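Local coordinates for protein adenine phosphoribosyltransferase (Leishmania donovani, PDB 1QB7) that probably catalyses the reversible transfer of a phosphoribosyl group from 5-phospho-alpha-D-ribose 1-diphosphate to adenine, giving AMP and diphosphate in purine salvage, at residues Y26-P31 with C213-N218; P70-I75 with R140-D145. All coordinates share one frame; numbering follows the deposited sequence. Where two conformers were deposited one is given.

The two contacts lie on opposite sides of the chain's centre, about 33 Å apart between centres, and share no strand or helix. Interaction 1 is peripheral: residues 26-31, on a short strand near the adenine pocket, meet a loop of the C-terminal part, 213-218, through one carboxylate, one backbone-to-backbone bond and contacts with two aromatic rings. Interaction 2 belongs to the central sheet of the phosphoribosyltransferase domain, where two neighbouring parallel strands pair and their aliphatic side chains pack, with a single arginine, Arg140, gripping a carbonyl where strand 140-145 begins. Along the chain it is nested within the loop that interaction 1 closes. Both combine backbone bonds with side-chain grips, but the aliphatic packing belongs to interaction 2.

Interaction 1: Y26-P31 with C213-N218; sequences YRWYSP and CGDSKN
The carboxylate of Asp215 holds Ser30 with both oxygens. Ser30 OG donates to Asp215 OD2 at 2.6 Å, coming in from above the carboxylate plane, while Ser30 N reaches the syn lone pair of Asp215 OD1 at 3.0 Å. Backbone and side chain of one serine are thus bound by one acid, which limits rotation of the carboxylate. Ser30 OG lies between its own backbone N and carbonyl carbon (chi1 62°), and this brings the hydroxyl round to the same acid as the amide.

One residue before Asp215, Gly214 N gives Trp28 O an almost straight bond of 2.8 Å, beside the one beta bridge of the contact, between Trp28 and Cys213. Cys213 lies against the indole: its CB and SG are both over the face of the six-membered ring, SG 3.9 Å from the ring centroid, a sulfur-aromatic contact. With SG anti to the backbone N (chi1 -173°), the sulfur is carried out over CH2 and CZ3. The CA of Gly214 makes an off-centre CH-pi contact with the Tyr29 ring, 4.1 Å from its centroid. At the edge of that ring, in its plane, a water 2.7 Å from Tyr29 OH makes a weak bond to Gly214 O.

The indole N-H of Trp28 goes to Thr209 O, and Arg40 of the adenine pocket makes a cation-pi contact with the same side chain. Strand 28-29 follows helix 17-25 and pairs antiparallel with strand 41-42, which carries pocket residues Phe41 and Ala42; Gly108 of the second subunit packs on Tyr29.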
loop_
_atom_site.group_PDB
_atom_site.type_symbol
_atom_site.label_atom_id
_atom_site.label_comp_id
_atom_site.label_asym_id
_atom_site.label_seq_id
_atom_site.Cartn_x
_atom_site.Cartn_y
_atom_site.Cartn_z
ATOM N N TYR A 26 7.008 8.913 15.229
ATOM C CA TYR A 26 6.295 9.849 14.364
ATOM C C TYR A 26 6.993 11.164 14.062
ATOM O O TYR A 26 7.676 11.745 14.911
ATOM C CB TYR A 26 4.897 10.148 14.913
ATOM C CG TYR A 26 3.763 9.506 14.136
ATOM C CD1 TYR A 26 3.604 9.738 12.766
ATOM C CD2 TYR A 26 2.851 8.662 14.769
ATOM C CE1 TYR A 26 2.564 9.138 12.044
ATOM C CE2 TYR A 26 1.814 8.061 14.062
ATOM C CZ TYR A 26 1.677 8.300 12.701
ATOM O OH TYR A 26 0.675 7.677 11.999
ATOM N N ARG A 27 6.862 11.592 12.809
ATOM C CA ARG A 27 7.403 12.871 12.354
ATOM C C ARG A 27 6.303 13.543 11.563
ATOM O O ARG A 27 5.623 12.901 10.759
ATOM C CB ARG A 27 8.639 12.703 11.462
ATOM C CG ARG A 27 9.889 12.242 12.189
ATOM C CD ARG A 27 10.329 13.232 13.250
ATOM N NE ARG A 27 11.534 12.790 13.948
ATOM C CZ ARG A 27 11.557 11.922 14.960
ATOM N NH1 ARG A 27 10.432 11.394 15.425
ATOM N NH2 ARG A 27 12.714 11.593 15.515
ATOM N N TRP A 28 6.071 14.816 11.855
ATOM C CA TRP A 28 5.063 15.583 11.140
ATOM C C TRP A 28 5.745 16.739 10.419
ATOM O O TRP A 28 6.832 17.183 10.811
ATOM C CB TRP A 28 3.956 16.081 12.079
ATOM C CG TRP A 28 4.401 17.017 13.166
ATOM C CD1 TRP A 28 4.623 16.703 14.475
ATOM C CD2 TRP A 28 4.617 18.432 13.050
ATOM N NE1 TRP A 28 4.956 17.832 15.184
ATOM C CE2 TRP A 28 4.960 18.906 14.334
ATOM C CE3 TRP A 28 4.547 19.344 11.985
ATOM C CZ2 TRP A 28 5.235 20.257 14.585
ATOM C CZ3 TRP A 28 4.820 20.689 12.234
ATOM C CH2 TRP A 28 5.160 21.130 13.527
ATOM N N TYR A 29 5.103 17.218 9.360
ATOM C CA TYR A 29 5.654 18.302 8.557
ATOM C C TYR A 29 4.631 19.398 8.325
ATOM O O TYR A 29 3.443 19.122 8.169
ATOM C CB TYR A 29 6.123 17.764 7.195
ATOM C CG TYR A 29 7.203 16.716 7.288
ATOM C CD1 TYR A 29 6.889 15.387 7.595
ATOM C CD2 TYR A 29 8.544 17.053 7.105
ATOM C CE1 TYR A 29 7.882 14.428 7.722
ATOM C CE2 TYR A 29 9.546 16.095 7.226
ATOM C CZ TYR A 29 9.204 14.788 7.538
ATOM O OH TYR A 29 10.185 13.848 7.689
ATOM N N SER A 30 5.102 20.643 8.305
ATOM C CA SER A 30 4.228 21.788 8.063
ATOM C C SER A 30 4.019 21.884 6.546
ATOM O O SER A 30 4.736 21.245 5.782
ATOM C CB SER A 30 4.846 23.067 8.639
ATOM O OG SER A 30 6.084 23.367 8.029
ATOM N N PRO A 31 3.030 22.674 6.096
ATOM C CA PRO A 31 2.713 22.846 4.672
ATOM C C PRO A 31 3.865 22.962 3.676
ATOM O O PRO A 31 3.898 22.234 2.689
ATOM C CB PRO A 31 1.838 24.091 4.674
ATOM C CG PRO A 31 1.052 23.908 5.938
ATOM C CD PRO A 31 2.134 23.507 6.923
ATOM N N CYS A 213 8.563 17.367 14.946
ATOM C CA CYS A 213 8.618 18.119 13.697
ATOM C C CYS A 213 9.792 17.678 12.827
ATOM O O CYS A 213 10.942 17.689 13.273
ATOM C CB CYS A 213 8.706 19.623 13.961
ATOM S SG CYS A 213 8.580 20.615 12.449
ATOM N N GLY A 214 9.484 17.276 11.594
ATOM C CA GLY A 214 10.508 16.837 10.659
ATOM C C GLY A 214 10.984 17.917 9.696
ATOM O O GLY A 214 11.834 17.654 8.844
ATOM N N ASP A 215 10.428 19.123 9.819
ATOM C CA ASP A 215 10.798 20.259 8.969
ATOM C C ASP A 215 12.282 20.567 9.050
ATOM O O ASP A 215 12.881 20.502 10.127
ATOM C CB ASP A 215 10.063 21.532 9.406
ATOM C CG ASP A 215 8.581 21.502 9.113
ATOM O OD1 ASP A 215 8.111 20.631 8.354
ATOM O OD2 ASP A 215 7.879 22.378 9.650
ATOM N N SER A 216 12.877 20.915 7.913
ATOM C CA SER A 216 14.283 21.279 7.904
ATOM C C SER A 216 14.345 22.695 8.450
ATOM O O SER A 216 13.709 23.604 7.907
ATOM C CB SER A 216 14.853 21.229 6.490
ATOM O OG SER A 216 14.886 19.898 6.020
ATOM N N LYS A 217 15.035 22.858 9.574
ATOM C CA LYS A 217 15.172 24.162 10.205
ATOM C C LYS A 217 16.139 25.057 9.443
ATOM O O LYS A 217 17.151 24.595 8.921
ATOM C CB LYS A 217 15.637 24.011 11.653
ATOM C CG LYS A 217 14.601 23.402 12.571
ATOM C CD LYS A 217 15.109 23.323 14.005
ATOM C CE LYS A 217 14.021 22.787 14.927
ATOM N NZ LYS A 217 14.453 22.624 16.344
ATOM N N ASN A 218 15.800 26.337 9.362
ATOM C CA ASN A 218 16.625 27.328 8.679
ATOM C C ASN A 218 16.963 26.924 7.247
ATOM O O ASN A 218 18.073 27.167 6.777
ATOM C CB ASN A 218 17.910 27.596 9.477
ATOM C CG ASN A 218 17.632 28.143 10.874
ATOM O OD1 ASN A 218 16.960 29.163 11.037
ATOM N ND2 ASN A 218 18.156 27.464 11.887
HETATM O O HOH W 1 12.709 14.706 7.366
#

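Interaction 2: P70-I75 with R140-D145; sequences PAPTHI and RVVLID
Val142 and Ile75 form the tight, buried part of this contact, lying side by side with Ile75 CD1 3.8 Å from Val142 CB. The other branch of Ile75, CG2, meets CG2 of Ile144. Val142 CG2 also packs on the ring of Pro72, 3.6 Å from its CB, and Tyr65 of helix 51-67 touches both Val142 and Pro72. The backbones pair as parallel strands, Ile75 with Val142 on this face and His74 with Val141 on the other, and Val142 N donates to His74 O at 2.9 Å.

Toward Pro70 and Ala71, both exposed, the pairing gives way to a polar grip. Arg140 turns its guanidinium side-on to Ala71 O, with NE at 2.9 Å and NH2 at 3.0 Å from that one oxygen, which lies close to the guanidinium plane. A bend at chi3 (-63°) turns the group back toward the 70-75 segment. Its two faces are flanked by carbon: CG2 of Thr73 over one, CB of Pro70 over the other, both offset toward the rim.

Thr73 joins the two regions. Its N donates to Arg140 O at 2.8 Å, and its OG1 accepts from Arg140 N at 2.8 Å, so backbone and hydroxyl together hold both backbone polar atoms of that residue. His74 N adds a weak bond to the same Arg140 O. Thr73 OG1 also shares a hydrogen bond with His74 ND1.

This is one of the parallel pairings in the central sheet of the type I phosphoribosyltransferase fold, between strands 74-78 and 140-145, the latter carrying Asp145 of the magnesium site. Polar side-chain grips are concentrated at the start of strand 140-145, whereas farther along backbone bonds are joined by aliphatic packing; the positive charge of Arg140 probably polarises the Ala71 carbonyl.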
loop_
_atom_site.group_PDB
_atom_site.type_symbol
_atom_site.label_atom_id
_atom_site.label_comp_id
_atom_site.label_asym_id
_atom_site.label_seq_id
_atom_site.Cartn_x
_atom_site.Cartn_y
_atom_site.Cartn_z
ATOM N N PRO A 70 -16.556 -12.837 18.054
ATOM C CA PRO A 70 -16.098 -13.661 16.927
ATOM C C PRO A 70 -14.966 -12.968 16.161
ATOM O O PRO A 70 -14.915 -11.736 16.080
ATOM C CB PRO A 70 -17.364 -13.812 16.079
ATOM C CG PRO A 70 -18.085 -12.517 16.317
ATOM C CD PRO A 70 -17.916 -12.319 17.809
ATOM N N ALA A 71 -14.046 -13.772 15.636
ATOM C CA ALA A 71 -12.892 -13.269 14.900
ATOM C C ALA A 71 -13.225 -12.617 13.553
ATOM O O ALA A 71 -14.208 -12.974 12.894
ATOM C CB ALA A 71 -11.887 -14.392 14.702
ATOM N N PRO A 72 -12.419 -11.620 13.144
ATOM C CA PRO A 72 -12.631 -10.923 11.869
ATOM C C PRO A 72 -12.414 -11.902 10.709
ATOM O O PRO A 72 -11.631 -12.844 10.823
ATOM C CB PRO A 72 -11.542 -9.849 11.883
ATOM C CG PRO A 72 -11.306 -9.612 13.344
ATOM C CD PRO A 72 -11.320 -11.001 13.904
ATOM N N THR A 73 -13.121 -11.683 9.610
ATOM C CA THR A 73 -13.003 -12.542 8.439
ATOM C C THR A 73 -12.221 -11.855 7.328
ATOM O O THR A 73 -11.678 -12.518 6.444
ATOM C CB THR A 73 -14.396 -12.937 7.885
ATOM O OG1 THR A 73 -15.101 -11.767 7.458
ATOM C CG2 THR A 73 -15.219 -13.641 8.949
ATOM N N HIS A 74 -12.151 -10.525 7.389
ATOM C CA HIS A 74 -11.465 -9.730 6.366
ATOM C C HIS A 74 -10.852 -8.448 6.935
ATOM O O HIS A 74 -11.340 -7.893 7.922
ATOM C CB HIS A 74 -12.463 -9.254 5.285
ATOM C CG HIS A 74 -13.147 -10.350 4.521
ATOM N ND1 HIS A 74 -14.229 -11.046 5.017
ATOM C CD2 HIS A 74 -12.946 -10.818 3.265
ATOM C CE1 HIS A 74 -14.662 -11.893 4.102
ATOM N NE2 HIS A 74 -13.901 -11.774 3.029
ATOM N N ILE A 75 -9.801 -7.971 6.273
ATOM C CA ILE A 75 -9.155 -6.700 6.621
ATOM C C ILE A 75 -9.349 -5.857 5.345
ATOM O O ILE A 75 -9.065 -6.329 4.242
ATOM C CB ILE A 75 -7.627 -6.827 6.864
ATOM C CG1 ILE A 75 -7.307 -7.817 7.997
ATOM C CG2 ILE A 75 -7.036 -5.448 7.137
ATOM C CD1 ILE A 75 -7.676 -7.363 9.374
ATOM N N ARG A 140 -17.091 -10.223 8.679
ATOM C CA ARG A 140 -16.824 -9.292 9.768
ATOM C C ARG A 140 -15.516 -8.629 9.357
ATOM O O ARG A 140 -14.441 -9.224 9.430
ATOM C CB ARG A 140 -16.727 -10.050 11.090
ATOM C CG ARG A 140 -18.053 -10.705 11.487
ATOM C CD ARG A 140 -17.948 -11.516 12.773
ATOM N NE ARG A 140 -17.031 -12.649 12.642
ATOM C CZ ARG A 140 -17.343 -13.824 12.092
ATOM N NH1 ARG A 140 -18.562 -14.043 11.612
ATOM N NH2 ARG A 140 -16.432 -14.788 12.027
ATOM N N VAL A 141 -15.643 -7.386 8.908
ATOM C CA VAL A 141 -14.534 -6.617 8.366
ATOM C C VAL A 141 -13.876 -5.575 9.249
ATOM O O VAL A 141 -14.543 -4.732 9.845
ATOM C CB VAL A 141 -15.000 -5.888 7.077
ATOM C CG1 VAL A 141 -13.816 -5.299 6.325
ATOM C CG2 VAL A 141 -15.808 -6.833 6.196
ATOM N N VAL A 142 -12.549 -5.625 9.291
ATOM C CA VAL A 142 -11.762 -4.652 10.029
ATOM C C VAL A 142 -11.271 -3.637 8.995
ATOM O O VAL A 142 -10.653 -4.008 7.988
ATOM C CB VAL A 142 -10.544 -5.295 10.718
ATOM C CG1 VAL A 142 -9.637 -4.220 11.317
ATOM C CG2 VAL A 142 -11.011 -6.253 11.804
ATOM N N LEU A 143 -11.637 -2.374 9.202
ATOM C CA LEU A 143 -11.235 -1.272 8.324
ATOM C C LEU A 143 -9.932 -0.655 8.838
ATOM O O LEU A 143 -9.796 -0.408 10.032
ATOM C CB LEU A 143 -12.341 -0.218 8.263
ATOM C CG LEU A 143 -13.582 -0.503 7.421
ATOM C CD1 LEU A 143 -14.295 -1.757 7.880
ATOM C CD2 LEU A 143 -14.496 0.702 7.500
ATOM N N ILE A 144 -8.969 -0.424 7.948
ATOM C CA ILE A 144 -7.690 0.143 8.373
ATOM C C ILE A 144 -7.099 1.217 7.443
ATOM O O ILE A 144 -7.225 1.149 6.223
ATOM C CB ILE A 144 -6.639 -0.996 8.640
ATOM C CG1 ILE A 144 -5.384 -0.445 9.325
ATOM C CG2 ILE A 144 -6.271 -1.702 7.340
ATOM C CD1 ILE A 144 -4.476 -1.522 9.913
ATOM N N ASP A 145 -6.462 2.213 8.057
ATOM C CA ASP A 145 -5.811 3.323 7.365
ATOM C C ASP A 145 -4.829 3.879 8.402
ATOM O O ASP A 145 -4.913 3.532 9.582
ATOM C CB ASP A 145 -6.850 4.387 6.975
ATOM C CG ASP A 145 -6.339 5.373 5.923
ATOM O OD1 ASP A 145 -5.233 5.184 5.368
ATOM O OD2 ASP A 145 -7.070 6.340 5.639
#